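Local coordinates for protein endoglucanase (Uncultured bacterium, PDB 3X17) that hydrolyses internal beta-1,4-glucosidic bonds of cellulose, as a family 9 glycoside hydrolase with an (alpha/alpha)6-barrel catalytic domain and an N-terminal Ig-like domain, at residues Y127-C132 / V501-L506; V143-D148 / H493-A498. All coordinates share one frame; numbering follows the deposited sequence.

Contact 1 of 2, residues Y127-C132 / V501-L506. With ZN (zinc ion), chain C.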
loop_
_atom_site.group_PDB
_atom_site.type_symbol
_atom_site.label_atom_id
_atom_site.label_comp_id
_atom_site.label_asym_id
_atom_site.label_seq_id
_atom_site.Cartn_x
_atom_site.Cartn_y
_atom_site.Cartn_z
ATOM N N TYR A 127 6.989 6.773 -5.668
ATOM C CA TYR A 127 6.786 7.961 -4.839
ATOM C C TYR A 127 7.575 9.163 -5.387
ATOM O O TYR A 127 7.075 10.293 -5.434
ATOM C CB TYR A 127 7.187 7.685 -3.376
ATOM C CG TYR A 127 6.246 6.736 -2.671
ATOM C CD1 TYR A 127 5.043 7.181 -2.184
ATOM C CD2 TYR A 127 6.519 5.377 -2.588
ATOM C CE1 TYR A 127 4.104 6.305 -1.676
ATOM C CE2 TYR A 127 5.605 4.495 -2.019
ATOM C CZ TYR A 127 4.406 4.973 -1.550
ATOM O OH TYR A 127 3.481 4.126 -0.962
ATOM N N TYR A 128 8.824 8.928 -5.764
ATOM C CA TYR A 128 9.642 9.994 -6.332
ATOM C C TYR A 128 8.921 10.581 -7.540
ATOM O O TYR A 128 8.924 11.769 -7.744
ATOM C CB TYR A 128 11.040 9.468 -6.733
ATOM C CG TYR A 128 11.807 10.357 -7.692
ATOM C CD1 TYR A 128 12.171 11.654 -7.336
ATOM C CD2 TYR A 128 12.283 9.844 -8.907
ATOM C CE1 TYR A 128 12.943 12.447 -8.191
ATOM C CE2 TYR A 128 12.985 10.628 -9.781
ATOM C CZ TYR A 128 13.353 11.918 -9.404
ATOM O OH TYR A 128 14.119 12.669 -10.262
ATOM N N LEU A 129 8.207 9.739 -8.268
ATOM C CA LEU A 129 7.594 10.165 -9.516
ATOM C C LEU A 129 6.247 10.854 -9.241
ATOM O O LEU A 129 5.648 11.467 -10.135
ATOM C CB LEU A 129 7.394 8.938 -10.404
ATOM C CG LEU A 129 8.521 8.508 -11.352
ATOM C CD1 LEU A 129 9.871 9.239 -11.183
ATOM C CD2 LEU A 129 8.655 7.013 -11.487
ATOM N N GLN A 130 5.771 10.724 -8.007
ATOM C CA GLN A 130 4.549 11.399 -7.548
ATOM C C GLN A 130 4.813 12.726 -6.832
ATOM O O GLN A 130 3.869 13.396 -6.411
ATOM C CB GLN A 130 3.764 10.487 -6.601
ATOM C CG GLN A 130 3.188 9.229 -7.243
ATOM C CD GLN A 130 1.880 9.479 -7.968
ATOM O OE1 GLN A 130 1.795 9.339 -9.187
ATOM N NE2 GLN A 130 0.872 9.920 -7.231
ATOM N N ARG A 131 6.074 13.064 -6.594
ATOM C CA ARG A 131 6.401 14.295 -5.860
ATOM C C ARG A 131 5.793 15.554 -6.481
ATOM O O ARG A 131 5.664 15.654 -7.694
ATOM C CB ARG A 131 7.901 14.488 -5.724
ATOM C CG ARG A 131 8.596 13.493 -4.800
ATOM C CD ARG A 131 10.142 13.789 -4.711
ATOM N NE ARG A 131 10.854 12.742 -3.962
ATOM C CZ ARG A 131 12.149 12.790 -3.642
ATOM N NH1 ARG A 131 12.897 13.825 -4.026
ATOM N NH2 ARG A 131 12.705 11.806 -2.929
ATOM N N CYS A 132 5.359 16.473 -5.626
ATOM C CA CYS A 132 4.689 17.699 -6.052
ATOM C C CYS A 132 5.622 18.849 -5.727
ATOM O O CYS A 132 6.390 18.771 -4.766
ATOM C CB CYS A 132 3.399 17.871 -5.262
ATOM S SG CYS A 132 2.366 19.329 -5.613
ATOM N N VAL A 501 3.192 9.057 -21.162
ATOM C CA VAL A 501 4.333 8.336 -20.583
ATOM C C VAL A 501 3.927 7.581 -19.301
ATOM O O VAL A 501 3.465 8.203 -18.334
ATOM C CB VAL A 501 5.471 9.307 -20.236
ATOM C CG1 VAL A 501 6.695 8.526 -19.743
ATOM C CG2 VAL A 501 5.841 10.182 -21.481
ATOM N N MET A 502 4.079 6.254 -19.294
ATOM C CA MET A 502 3.742 5.453 -18.102
ATOM C C MET A 502 4.610 5.830 -16.908
ATOM O O MET A 502 5.855 5.925 -17.014
ATOM C CB MET A 502 3.897 3.951 -18.365
ATOM C CG MET A 502 3.319 3.069 -17.237
ATOM S SD MET A 502 1.643 3.473 -16.657
ATOM C CE MET A 502 0.653 3.082 -18.101
ATOM N N VAL A 503 3.959 6.035 -15.768
ATOM C CA VAL A 503 4.651 5.990 -14.492
ATOM C C VAL A 503 4.629 4.561 -13.932
ATOM O O VAL A 503 3.571 4.043 -13.546
ATOM C CB VAL A 503 4.038 6.950 -13.475
ATOM C CG1 VAL A 503 4.741 6.780 -12.114
ATOM C CG2 VAL A 503 4.140 8.418 -13.976
ATOM N N PRO A 504 5.807 3.917 -13.885
ATOM C CA PRO A 504 5.864 2.523 -13.463
ATOM C C PRO A 504 5.830 2.374 -11.932
ATOM O O PRO A 504 6.227 3.296 -11.205
ATOM C CB PRO A 504 7.201 2.036 -14.053
ATOM C CG PRO A 504 8.071 3.273 -14.094
ATOM C CD PRO A 504 7.137 4.471 -14.202
ATOM N N GLY A 505 5.329 1.234 -11.459
ATOM C CA GLY A 505 5.469 0.836 -10.068
ATOM C C GLY A 505 4.266 1.231 -9.221
ATOM O O GLY A 505 4.274 1.050 -7.986
ATOM N N LEU A 506 3.217 1.755 -9.864
ATOM C CA LEU A 506 2.007 2.181 -9.109
ATOM C C LEU A 506 0.963 1.067 -9.067
ATOM O O LEU A 506 0.521 0.571 -10.112
ATOM C CB LEU A 506 1.380 3.442 -9.723
ATOM C CG LEU A 506 2.242 4.688 -9.881
ATOM C CD1 LEU A 506 1.559 5.653 -10.858
ATOM C CD2 LEU A 506 2.424 5.364 -8.521
HETATM ZN ZN ZN C . 1.969 19.131 -7.731
#

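Contact 2 of 2, residues V143-D148 / H493-A498. With ZN (zinc ion), chain C.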
loop_
_atom_site.group_PDB
_atom_site.type_symbol
_atom_site.label_atom_id
_atom_site.label_comp_id
_atom_site.label_asym_id
_atom_site.label_seq_id
_atom_site.Cartn_x
_atom_site.Cartn_y
_atom_site.Cartn_z
ATOM N N VAL A 143 9.708 10.051 -17.502
ATOM C CA VAL A 143 8.683 10.905 -16.911
ATOM C C VAL A 143 9.239 12.329 -16.718
ATOM O O VAL A 143 10.380 12.511 -16.239
ATOM C CB VAL A 143 8.179 10.298 -15.554
ATOM C CG1 VAL A 143 7.381 11.312 -14.733
ATOM C CG2 VAL A 143 7.363 9.032 -15.806
ATOM N N SER A 144 8.477 13.325 -17.164
ATOM C CA SER A 144 8.897 14.714 -17.019
ATOM C C SER A 144 7.740 15.684 -16.899
ATOM O O SER A 144 6.714 15.558 -17.576
ATOM C CB SER A 144 9.826 15.146 -18.163
ATOM O OG SER A 144 9.101 15.288 -19.367
ATOM N N HIS A 145 7.930 16.678 -16.049
ATOM C CA HIS A 145 7.045 17.814 -16.011
ATOM C C HIS A 145 7.803 18.937 -15.346
ATOM O O HIS A 145 8.710 18.686 -14.557
ATOM C CB HIS A 145 5.754 17.478 -15.238
ATOM C CG HIS A 145 5.948 17.275 -13.758
ATOM N ND1 HIS A 145 5.756 16.053 -13.139
ATOM C CD2 HIS A 145 6.206 18.159 -12.767
ATOM C CE1 HIS A 145 5.936 16.189 -11.833
ATOM N NE2 HIS A 145 6.232 17.457 -11.586
ATOM N N ALA A 146 7.452 20.175 -15.681
ATOM C CA ALA A 146 8.095 21.338 -15.074
ATOM C C ALA A 146 7.549 21.537 -13.666
ATOM O O ALA A 146 6.659 20.806 -13.220
ATOM C CB ALA A 146 7.831 22.613 -15.924
ATOM N N LEU A 147 8.038 22.556 -12.991
ATOM C CA LEU A 147 7.638 22.876 -11.644
ATOM C C LEU A 147 6.150 23.011 -11.512
ATOM O O LEU A 147 5.548 23.763 -12.212
ATOM C CB LEU A 147 8.262 24.183 -11.238
ATOM C CG LEU A 147 8.658 24.439 -9.801
ATOM C CD1 LEU A 147 8.560 25.859 -9.445
ATOM C CD2 LEU A 147 7.930 23.616 -8.852
ATOM N N ASP A 148 5.560 22.293 -10.580
ATOM C CA ASP A 148 4.099 22.323 -10.398
ATOM C C ASP A 148 3.728 22.871 -9.032
ATOM O O ASP A 148 4.384 22.562 -8.029
ATOM C CB ASP A 148 3.544 20.904 -10.522
ATOM C CG ASP A 148 4.243 19.919 -9.571
ATOM O OD1 ASP A 148 5.497 19.907 -9.523
ATOM O OD2 ASP A 148 3.539 19.193 -8.835
ATOM N N HIS A 493 -4.902 8.344 -14.113
ATOM C CA HIS A 493 -3.726 9.093 -13.686
ATOM C C HIS A 493 -3.463 10.218 -14.666
ATOM O O HIS A 493 -3.108 9.981 -15.822
ATOM C CB HIS A 493 -2.491 8.205 -13.614
ATOM C CG HIS A 493 -1.344 8.827 -12.869
ATOM N ND1 HIS A 493 -1.029 8.496 -11.566
ATOM C CD2 HIS A 493 -0.443 9.758 -13.246
ATOM C CE1 HIS A 493 0.016 9.202 -11.173
ATOM N NE2 HIS A 493 0.412 9.948 -12.187
ATOM N N ARG A 494 -3.598 11.436 -14.164
ATOM C CA ARG A 494 -3.633 12.633 -14.978
ATOM C C ARG A 494 -2.328 12.837 -15.737
ATOM O O ARG A 494 -2.361 13.126 -16.926
ATOM C CB ARG A 494 -3.977 13.856 -14.120
ATOM C CG ARG A 494 -5.484 14.082 -14.026
ATOM C CD ARG A 494 -5.838 14.955 -12.852
ATOM N NE ARG A 494 -7.277 15.118 -12.708
ATOM C CZ ARG A 494 -8.045 14.327 -11.963
ATOM N NH1 ARG A 494 -7.507 13.306 -11.278
ATOM N NH2 ARG A 494 -9.350 14.537 -11.929
ATOM N N LEU A 495 -1.189 12.627 -15.077
ATOM C CA LEU A 495 0.102 12.786 -15.729
ATOM C C LEU A 495 0.337 11.722 -16.796
ATOM O O LEU A 495 0.836 12.028 -17.887
ATOM C CB LEU A 495 1.249 12.773 -14.714
ATOM C CG LEU A 495 2.659 12.854 -15.328
ATOM C CD1 LEU A 495 2.892 14.162 -16.082
ATOM C CD2 LEU A 495 3.722 12.665 -14.261
ATOM N N VAL A 496 0.005 10.473 -16.473
ATOM C CA VAL A 496 0.156 9.393 -17.433
ATOM C C VAL A 496 -0.680 9.673 -18.672
ATOM O O VAL A 496 -0.178 9.587 -19.808
ATOM C CB VAL A 496 -0.213 8.012 -16.826
ATOM C CG1 VAL A 496 -0.425 6.987 -17.929
ATOM C CG2 VAL A 496 0.886 7.557 -15.812
ATOM N N LYS A 497 -1.927 10.072 -18.442
ATOM C CA LYS A 497 -2.892 10.286 -19.512
ATOM C C LYS A 497 -2.473 11.483 -20.357
ATOM O O LYS A 497 -2.365 11.376 -21.571
ATOM C CB LYS A 497 -4.273 10.559 -18.936
ATOM C CG LYS A 497 -5.351 10.672 -19.994
ATOM C CD LYS A 497 -5.401 9.434 -20.878
ATOM C CE LYS A 497 -6.510 9.547 -21.911
ATOM N NZ LYS A 497 -6.723 8.241 -22.586
ATOM N N ALA A 498 -2.149 12.592 -19.702
ATOM C CA ALA A 498 -1.734 13.796 -20.423
ATOM C C ALA A 498 -0.400 13.640 -21.157
ATOM O O ALA A 498 -0.223 14.186 -22.234
ATOM C CB ALA A 498 -1.703 14.991 -19.502
HETATM ZN ZN ZN C . 1.969 19.131 -7.731
#

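Contact 1 of 2, residues Y127-C132 / V501-L506
Leu129 and Val503 bring residues 127-132, on helix 115-130, and the loop segment 501-506 together, their CA atoms 7.1 Å apart, and no hydrogen bond passes between the two backbones. The contact lies in the catalytic domain, an (alpha/alpha)6 barrel of glycoside hydrolase family 9, and joins helix 115-130 to the long loop that follows helix 494-499, mainly by apolar side chains and without a hydrogen bond of any kind between the segments. Leu129 carries most of it. Its CB rests 3.8 Å from CG1 of Val503, and the two side chains run past each other in opposite directions. That methyl of Val503 lies anti to its own backbone N (chi1 176°), which carries it out to the leucine. Farther out, the Leu129 and Pro504 side chains cross at about a right angle, CD2 of Leu129 lying 4.0 Å from CD of Pro504. Beside this pair Gln130 lies across Leu506: the amide atom OE1 of Gln130 is 4.1 Å from CD1 of Leu506 and about as far from CD2, a purely van der Waals approach. The glutamine chain bends at chi2 (-82°), and its NE2 is hydrogen-bonded to the carbonyl O of His175, a zinc ligand, so one residue touches the loop and also fastens the backbone of the metal site. The loop in turn is tied down by Thr481, whose OG1 bonds to Val503 O and Leu506 N. Two residues on from Gln130, Cys132 reaches the same metal site, which Asp148, His149 and His175 complete; its SG binds the zinc ion at 2.2 Å.

Contact 2 of 2, residues V143-D148 / H493-A498
The short two-stranded hairpin of strands 136-137 and 144-145, whose chain runs on into the zinc site, packs here against the first turn of helix 494-499. Leu495 is the residue that bridges the gap: its CD2 lies 3.9 Å from CG1 of Val143 and also 4.1 Å from ND1 of His145. The methyl reaches the imidazole at its edge, near the ring plane, and the two side chains cross at about a right angle. With CG anti to the backbone N (chi1 177°), Leu495 extends from the helix into the angle between valine and histidine. ND1 of His145 is buried against this methyl and has no hydrogen-bonding partner in the model. At the far side of the ring NE2 makes a weak bond to OD1 of Asp148, 3.3 Å long and bent to 130°, and another weak one to the carbonyl O of Val134. Within this family 9 catalytic domain the histidine is placed as a second-shell residue beside the zinc ion, though its bond to the ligand Asp148 is weak. Asp148 OD1 also accepts a hydrogen bond from the backbone N-H of Val134, while its other oxygen, OD2, takes the N-H of Gly133 and binds the zinc ion at 1.9 Å.

Both contacts are buried, with centres about 9 Å apart, and along the chain contact 2 is nested inside the loop closed by contact 1. Contact 1 lies deeper, about 14 Å from the centre of the chain, on helix 115-130; contact 2 is about 22 Å out, between a small hairpin and a short helix. Their second segments, 501-506 and 493-498, are near neighbours in the chain. Each is van der Waals packing without cross-segment hydrogen bonds, but the first sets aliphatic groups and an amide together, whereas the second places a leucine methyl at an imidazole edge. Their segments also touch, Val496 CG2 lying 3.4 Å from Val503 N, and the same zinc ion takes one ligand from each contact.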